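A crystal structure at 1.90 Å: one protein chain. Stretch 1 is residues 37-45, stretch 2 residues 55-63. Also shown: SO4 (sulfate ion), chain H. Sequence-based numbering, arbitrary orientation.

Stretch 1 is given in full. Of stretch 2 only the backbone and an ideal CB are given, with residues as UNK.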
ATOM      1  N   ALA A  37       1.839  12.657 -16.892  1.00 37.43           N
ATOM      2  CA  ALA A  37       2.707  12.046 -15.893  1.00 35.45           C
ATOM      3  C   ALA A  37       3.844  11.281 -16.559  1.00 34.95           C
ATOM      4  O   ALA A  37       3.694  10.733 -17.653  1.00 35.23           O
ATOM      5  CB  ALA A  37       1.905  11.103 -14.998  1.00 34.81           C
ATOM      6  N   GLU A  38       4.996  11.229 -15.882  1.00 33.37           N
ATOM      7  CA  GLU A  38       6.135  10.525 -16.462  1.00 36.27           C
ATOM      8  C   GLU A  38       5.950   9.015 -16.390  1.00 32.18           C
ATOM      9  O   GLU A  38       6.365   8.292 -17.302  1.00 34.44           O
ATOM     10  CB  GLU A  38       7.436  10.943 -15.775  1.00 41.60           C
ATOM     11  CG  GLU A  38       7.967  12.304 -16.215  1.00 48.55           C
ATOM     12  CD  GLU A  38       8.288  12.371 -17.704  1.00 55.14           C
ATOM     13  OE1 GLU A  38       8.776  11.366 -18.268  1.00 56.59           O
ATOM     14  OE2 GLU A  38       8.049  13.437 -18.314  1.00 58.34           O
ATOM     15  N   PHE A  39       5.344   8.516 -15.316  1.00 29.05           N
ATOM     16  CA  PHE A  39       5.029   7.096 -15.234  1.00 28.78           C
ATOM     17  C   PHE A  39       3.961   6.896 -14.175  1.00 27.08           C
ATOM     18  O   PHE A  39       3.697   7.782 -13.361  1.00 28.20           O
ATOM     19  CB  PHE A  39       6.270   6.242 -14.911  1.00 27.48           C
ATOM     20  CG  PHE A  39       6.806   6.431 -13.514  1.00 30.15           C
ATOM     21  CD1 PHE A  39       7.718   7.438 -13.235  1.00 33.33           C
ATOM     22  CD2 PHE A  39       6.415   5.585 -12.485  1.00 30.12           C
ATOM     23  CE1 PHE A  39       8.222   7.607 -11.947  1.00 34.26           C
ATOM     24  CE2 PHE A  39       6.913   5.751 -11.190  1.00 32.76           C
ATOM     25  CZ  PHE A  39       7.815   6.763 -10.925  1.00 35.07           C
ATOM     26  N   ILE A  40       3.340   5.718 -14.204  1.00 27.86           N
ATOM     27  CA  ILE A  40       2.488   5.280 -13.109  1.00 28.41           C
ATOM     28  C   ILE A  40       2.963   3.925 -12.609  1.00 29.14           C
ATOM     29  O   ILE A  40       3.647   3.175 -13.307  1.00 29.37           O
ATOM     30  CB  ILE A  40       1.005   5.198 -13.508  1.00 29.05           C
ATOM     31  CG1 ILE A  40       0.796   4.166 -14.627  1.00 30.09           C
ATOM     32  CG2 ILE A  40       0.513   6.566 -13.884  1.00 29.93           C
ATOM     33  CD1 ILE A  40      -0.672   3.924 -14.989  1.00 34.38           C
ATOM     34  N   LEU A  41       2.575   3.622 -11.380  1.00 27.89           N
ATOM     35  CA  LEU A  41       2.654   2.285 -10.819  1.00 27.35           C
ATOM     36  C   LEU A  41       1.240   1.757 -10.622  1.00 29.17           C
ATOM     37  O   LEU A  41       0.294   2.528 -10.418  1.00 28.28           O
ATOM     38  CB  LEU A  41       3.411   2.287  -9.491  1.00 25.65           C
ATOM     39  CG  LEU A  41       4.865   2.749  -9.590  1.00 29.22           C
ATOM     40  CD1 LEU A  41       5.467   2.916  -8.219  1.00 30.36           C
ATOM     41  CD2 LEU A  41       5.666   1.750 -10.394  1.00 31.02           C
ATOM     42  N   ARG A  42       1.092   0.440 -10.706  1.00 30.02           N
ATOM     43  CA  ARG A  42      -0.244  -0.136 -10.676  1.00 29.83           C
ATOM     44  C   ARG A  42      -0.152  -1.577 -10.221  1.00 30.10           C
ATOM     45  O   ARG A  42       0.920  -2.190 -10.239  1.00 30.15           O
ATOM     46  CB  ARG A  42      -0.927  -0.063 -12.050  1.00 32.30           C
ATOM     47  CG  ARG A  42      -0.092  -0.651 -13.171  1.00 31.41           C
ATOM     48  CD  ARG A  42      -0.777  -0.505 -14.514  1.00 34.40           C
ATOM     49  NE  ARG A  42       0.040  -1.018 -15.609  1.00 35.99           N
ATOM     50  CZ  ARG A  42       0.166  -2.306 -15.902  1.00 39.26           C
ATOM     51  NH1 ARG A  42      -0.476  -3.215 -15.177  1.00 38.54           N
ATOM     52  NH2 ARG A  42       0.923  -2.691 -16.925  1.00 42.71           N
ATOM     53  N   TRP A  43      -1.300  -2.115  -9.828  1.00 32.19           N
ATOM     54  CA  TRP A  43      -1.385  -3.515  -9.437  1.00 37.32           C
ATOM     55  C   TRP A  43      -1.244  -4.399 -10.677  1.00 37.12           C
ATOM     56  O   TRP A  43      -2.038  -4.294 -11.614  1.00 36.38           O
ATOM     57  CB  TRP A  43      -2.708  -3.754  -8.716  1.00 39.99           C
ATOM     58  CG  TRP A  43      -2.878  -5.090  -8.045  1.00 43.62           C
ATOM     59  CD1 TRP A  43      -3.601  -6.146  -8.514  1.00 46.96           C
ATOM     60  CD2 TRP A  43      -2.361  -5.493  -6.767  1.00 44.69           C
ATOM     61  NE1 TRP A  43      -3.557  -7.183  -7.620  1.00 49.73           N
ATOM     62  CE2 TRP A  43      -2.797  -6.814  -6.542  1.00 47.70           C
ATOM     63  CE3 TRP A  43      -1.559  -4.875  -5.800  1.00 42.81           C
ATOM     64  CZ2 TRP A  43      -2.465  -7.525  -5.389  1.00 49.07           C
ATOM     65  CZ3 TRP A  43      -1.229  -5.583  -4.656  1.00 43.41           C
ATOM     66  CH2 TRP A  43      -1.681  -6.894  -4.461  1.00 47.05           C
ATOM     67  N   SER A  44      -0.222  -5.251 -10.688  1.00 36.50           N
ATOM     68  CA  SER A  44       0.130  -6.031 -11.868  1.00 37.35           C
ATOM     69  C   SER A  44      -0.848  -7.175 -12.105  1.00 41.98           C
ATOM     70  O   SER A  44      -1.402  -7.754 -11.165  1.00 43.71           O
ATOM     71  CB  SER A  44       1.548  -6.595 -11.725  1.00 36.35           C
ATOM     72  OG  SER A  44       1.798  -7.628 -12.665  1.00 38.49           O
ATOM     73  N   SER A  45      -1.025  -7.519 -13.385  1.00 44.49           N
ATOM     74  CA  SER A  45      -1.867  -8.647 -13.763  1.00 48.59           C
ATOM     75  C   SER A  45      -1.348  -9.972 -13.219  1.00 49.92           C
ATOM     76  O   SER A  45      -2.129 -10.920 -13.074  1.00 52.23           O
ATOM     77  CB  SER A  45      -1.973  -8.733 -15.287  1.00 54.35           C
ATOM     78  OG  SER A  45      -0.787  -9.276 -15.847  1.00 56.18           O
ATOM     79  N   UNK A  55       5.837 -13.716  -4.979  1.00 50.02           N
ATOM     80  CA  UNK A  55       6.024 -12.278  -5.074  1.00 45.79           C
ATOM     81  C   UNK A  55       4.676 -11.578  -5.029  1.00 45.65           C
ATOM     82  O   UNK A  55       3.648 -12.146  -5.402  1.00 49.50           O
ATOM     83  CB  UNK A  55       6.779 -11.911  -6.353  1.00 45.79           C
ATOM     84  N   UNK A  56       4.695 -10.336  -4.569  1.00 41.67           N
ATOM     85  CA  UNK A  56       3.639  -9.381  -4.885  1.00 39.94           C
ATOM     86  C   UNK A  56       4.110  -8.580  -6.089  1.00 39.20           C
ATOM     87  O   UNK A  56       5.227  -8.049  -6.088  1.00 38.34           O
ATOM     88  CB  UNK A  56       3.317  -8.473  -3.696  1.00 39.94           C
ATOM     89  N   UNK A  57       3.276  -8.506  -7.121  1.00 38.15           N
ATOM     90  CA  UNK A  57       3.688  -7.958  -8.404  1.00 37.26           C
ATOM     91  C   UNK A  57       3.159  -6.539  -8.570  1.00 36.35           C
ATOM     92  O   UNK A  57       1.974  -6.276  -8.336  1.00 34.88           O
ATOM     93  CB  UNK A  57       3.201  -8.847  -9.550  1.00 37.26           C
ATOM     94  N   UNK A  58       4.044  -5.633  -8.977  1.00 36.28           N
ATOM     95  CA  UNK A  58       3.708  -4.241  -9.249  1.00 34.92           C
ATOM     96  C   UNK A  58       4.235  -3.901 -10.632  1.00 32.97           C
ATOM     97  O   UNK A  58       5.396  -4.186 -10.941  1.00 32.59           O
ATOM     98  CB  UNK A  58       4.286  -3.303  -8.188  1.00 34.92           C
ATOM     99  N   UNK A  59       3.393  -3.291 -11.463  1.00 30.15           N
ATOM    100  CA  UNK A  59       3.815  -2.885 -12.792  1.00 30.15           C
ATOM    101  C   UNK A  59       3.985  -1.374 -12.855  1.00 29.99           C
ATOM    102  O   UNK A  59       3.261  -0.621 -12.200  1.00 31.17           O
ATOM    103  CB  UNK A  59       2.808  -3.355 -13.844  1.00 30.15           C
ATOM    104  N   UNK A  60       4.967  -0.944 -13.637  1.00 28.06           N
ATOM    105  CA  UNK A  60       5.083   0.445 -14.048  1.00 29.06           C
ATOM    106  C   UNK A  60       4.613   0.583 -15.491  1.00 29.71           C
ATOM    107  O   UNK A  60       4.730  -0.351 -16.284  1.00 31.48           O
ATOM    108  CB  UNK A  60       6.521   0.943 -13.893  1.00 29.06           C
ATOM    109  N   UNK A  61       4.072   1.750 -15.824  1.00 29.73           N
ATOM    110  CA  UNK A  61       3.680   2.056 -17.191  1.00 31.80           C
ATOM    111  C   UNK A  61       4.096   3.480 -17.517  1.00 31.87           C
ATOM    112  O   UNK A  61       4.055   4.357 -16.649  1.00 29.39           O
ATOM    113  CB  UNK A  61       2.175   1.868 -17.389  1.00 31.80           C
ATOM    114  N   UNK A  62       4.515   3.703 -18.759  1.00 33.57           N
ATOM    115  CA  UNK A  62       4.814   5.046 -19.230  1.00 33.39           C
ATOM    116  C   UNK A  62       4.534   5.099 -20.723  1.00 36.85           C
ATOM    117  O   UNK A  62       4.294   4.077 -21.368  1.00 38.01           O
ATOM    118  CB  UNK A  62       6.262   5.436 -18.924  1.00 33.39           C
ATOM    119  N   UNK A  63       4.560   6.309 -21.269  1.00 37.59           N
ATOM    120  CA  UNK A  63       4.229   6.532 -22.669  1.00 40.30           C
ATOM    121  C   UNK A  63       5.405   7.176 -23.386  1.00 44.38           C
ATOM    122  O   UNK A  63       6.000   8.132 -22.878  1.00 44.27           O
ATOM    123  CB  UNK A  63       2.979   7.404 -22.799  1.00 40.30           C
TER
HETATM  124  S   SO4 H1001       5.364  12.806 -12.737  1.00 68.61           S
HETATM  125  O1  SO4 H1001       4.084  13.338 -12.273  1.00 68.10           O
HETATM  126  O2  SO4 H1001       5.668  13.344 -14.061  1.00 68.87           O
HETATM  127  O3  SO4 H1001       5.287  11.349 -12.809  1.00 67.71           O
HETATM  128  O4  SO4 H1001       6.424  13.199 -11.814  1.00 68.91           O

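Stretch 2 runs antiparallel to Ile40–Trp43, and its backbone is extended throughout, so side chains alternate between the two faces of the sheet.

Position 55 has nothing of stretch 1 within 5.5 Å of its ideal CB, so stretch 1 leaves the choice free. It is Tyr55, which makes no contact here.

At 56 CB points sideways, 5.3 Å from Trp43 CH2, and a modest apolar side chain could close that gap. Val56 does so: its CG1 lies 4.0 Å from Trp43 CZ3.

At 57 CB points sideways, 3.5 Å from Ser44 CB, which limits bulk near the backbone; a larger side chain would have to extend clear of stretch 1. The ring of Phe57 leads away, and Ser44 N gives a weak hydrogen bond to Phe57 O at 3.4 Å.

Position 58 pairs with Trp43, yet the side chains diverge and CB points away overall. A branched apolar residue could still reach back to carbon on both Leu41 and Trp43. Ile58 does this with two branches: CG2 is 4.3 Å from Leu41 CB, and CD1 is 4.3 Å from Trp43 CE3.

Position 59 shares a face with Arg42, and its ideal CB is already 3.5 Å from Arg42 CZ. With the guanidinium folded across it, a small side chain fits best. Ala59 lays its methyl over one guanidinium face, while its backbone pairs with Arg42 in both directions, Ala59 N to Arg42 O at 3.0 Å and Arg42 N to Ala59 O at 2.8 Å.

At 60 CB turns to the face of Leu41, 3.7 Å from Leu41 CD2. A small apolar group suits the space beside the leucine. Ala60 provides it, packing its CB on Leu41 CD2.

Position 61 is on the Arg42 face, its ideal CB 4.0 Å from Arg42 NE. A donor so near invites a short acceptor, such as Ser or Thr, or perhaps Asp or Asn. Ser61 brings OG near the guanidinium plane, where Arg42 NE donates to Ser61 OG at 2.9 Å. Paired backbone bonds with Ile40, both 2.9 Å (Ile40 N to Ser61 O, Ser61 N to Ile40 O), fix the register.

At 62 the ideal CB is tight against Glu38 O, at 3.3 Å. CB points sideways, so a side chain whose bulk lies beyond CB would suit, an aromatic or a long one among others. Phe62 CB touches Phe39 CB at 4.1 Å, and its ring leads away.

At 63 nothing of stretch 1 lies within 5.5 Å of the ideal CB, so many side chains, polar ones included, would suit. Gln63 N donates to water 1 (3.0 Å to its O), whose O lies 2.8 Å from Glu38 O.

Stretch 2 55-63: YVFIAASFQ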
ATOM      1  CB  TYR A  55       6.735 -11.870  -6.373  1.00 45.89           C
ATOM      2  CG  TYR A  55       8.085 -12.503  -6.590  1.00 47.97           C
ATOM      3  CD1 TYR A  55       8.205 -13.721  -7.243  1.00 51.07           C
ATOM      4  CD2 TYR A  55       9.241 -11.872  -6.161  1.00 47.72           C
ATOM      5  CE1 TYR A  55       9.441 -14.303  -7.448  1.00 53.18           C
ATOM      6  CE2 TYR A  55      10.485 -12.447  -6.361  1.00 49.57           C
ATOM      7  CZ  TYR A  55      10.579 -13.662  -7.005  1.00 51.99           C
ATOM      8  OH  TYR A  55      11.815 -14.233  -7.206  1.00 56.13           O
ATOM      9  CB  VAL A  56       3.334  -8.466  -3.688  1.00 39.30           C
ATOM     10  CG1 VAL A  56       2.361  -7.361  -4.090  1.00 36.96           C
ATOM     11  CG2 VAL A  56       2.769  -9.279  -2.533  1.00 41.67           C
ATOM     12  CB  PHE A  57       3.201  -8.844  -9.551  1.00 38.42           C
ATOM     13  CG  PHE A  57       3.807 -10.222  -9.556  1.00 42.52           C
ATOM     14  CD1 PHE A  57       5.027 -10.453 -10.163  1.00 42.78           C
ATOM     15  CD2 PHE A  57       3.144 -11.290  -8.969  1.00 44.54           C
ATOM     16  CE1 PHE A  57       5.584 -11.727 -10.176  1.00 45.35           C
ATOM     17  CE2 PHE A  57       3.692 -12.558  -8.981  1.00 46.51           C
ATOM     18  CZ  PHE A  57       4.915 -12.776  -9.582  1.00 47.57           C
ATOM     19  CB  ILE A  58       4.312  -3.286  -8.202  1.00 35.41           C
ATOM     20  CG1 ILE A  58       3.939  -3.725  -6.785  1.00 37.14           C
ATOM     21  CG2 ILE A  58       3.859  -1.855  -8.477  1.00 35.81           C
ATOM     22  CD1 ILE A  58       2.469  -3.681  -6.510  1.00 38.34           C
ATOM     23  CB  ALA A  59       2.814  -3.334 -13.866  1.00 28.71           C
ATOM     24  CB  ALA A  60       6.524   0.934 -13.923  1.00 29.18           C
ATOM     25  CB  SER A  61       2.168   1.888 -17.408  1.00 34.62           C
ATOM     26  OG  SER A  61       1.794   0.523 -17.323  1.00 35.29           O
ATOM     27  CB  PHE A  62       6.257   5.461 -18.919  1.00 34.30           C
ATOM     28  CG  PHE A  62       7.293   4.509 -19.443  1.00 36.76           C
ATOM     29  CD1 PHE A  62       7.768   4.623 -20.739  1.00 39.60           C
ATOM     30  CD2 PHE A  62       7.802   3.505 -18.634  1.00 36.29           C
ATOM     31  CE1 PHE A  62       8.725   3.751 -21.227  1.00 43.34           C
ATOM     32  CE2 PHE A  62       8.757   2.629 -19.118  1.00 39.50           C
ATOM     33  CZ  PHE A  62       9.217   2.753 -20.414  1.00 41.28           C
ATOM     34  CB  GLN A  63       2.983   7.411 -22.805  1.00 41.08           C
ATOM     35  CG  GLN A  63       2.492   7.558 -24.237  1.00 47.57           C
ATOM     36  CD  GLN A  63       1.163   8.279 -24.322  1.00 50.73           C
ATOM     37  OE1 GLN A  63       0.243   7.828 -25.001  1.00 55.78           O
ATOM     38  NE2 GLN A  63       1.059   9.413 -23.638  1.00 50.77           N
TER
HETATM   39  O   HOH W   1       4.857   8.813 -19.656  1.00 39.51           O
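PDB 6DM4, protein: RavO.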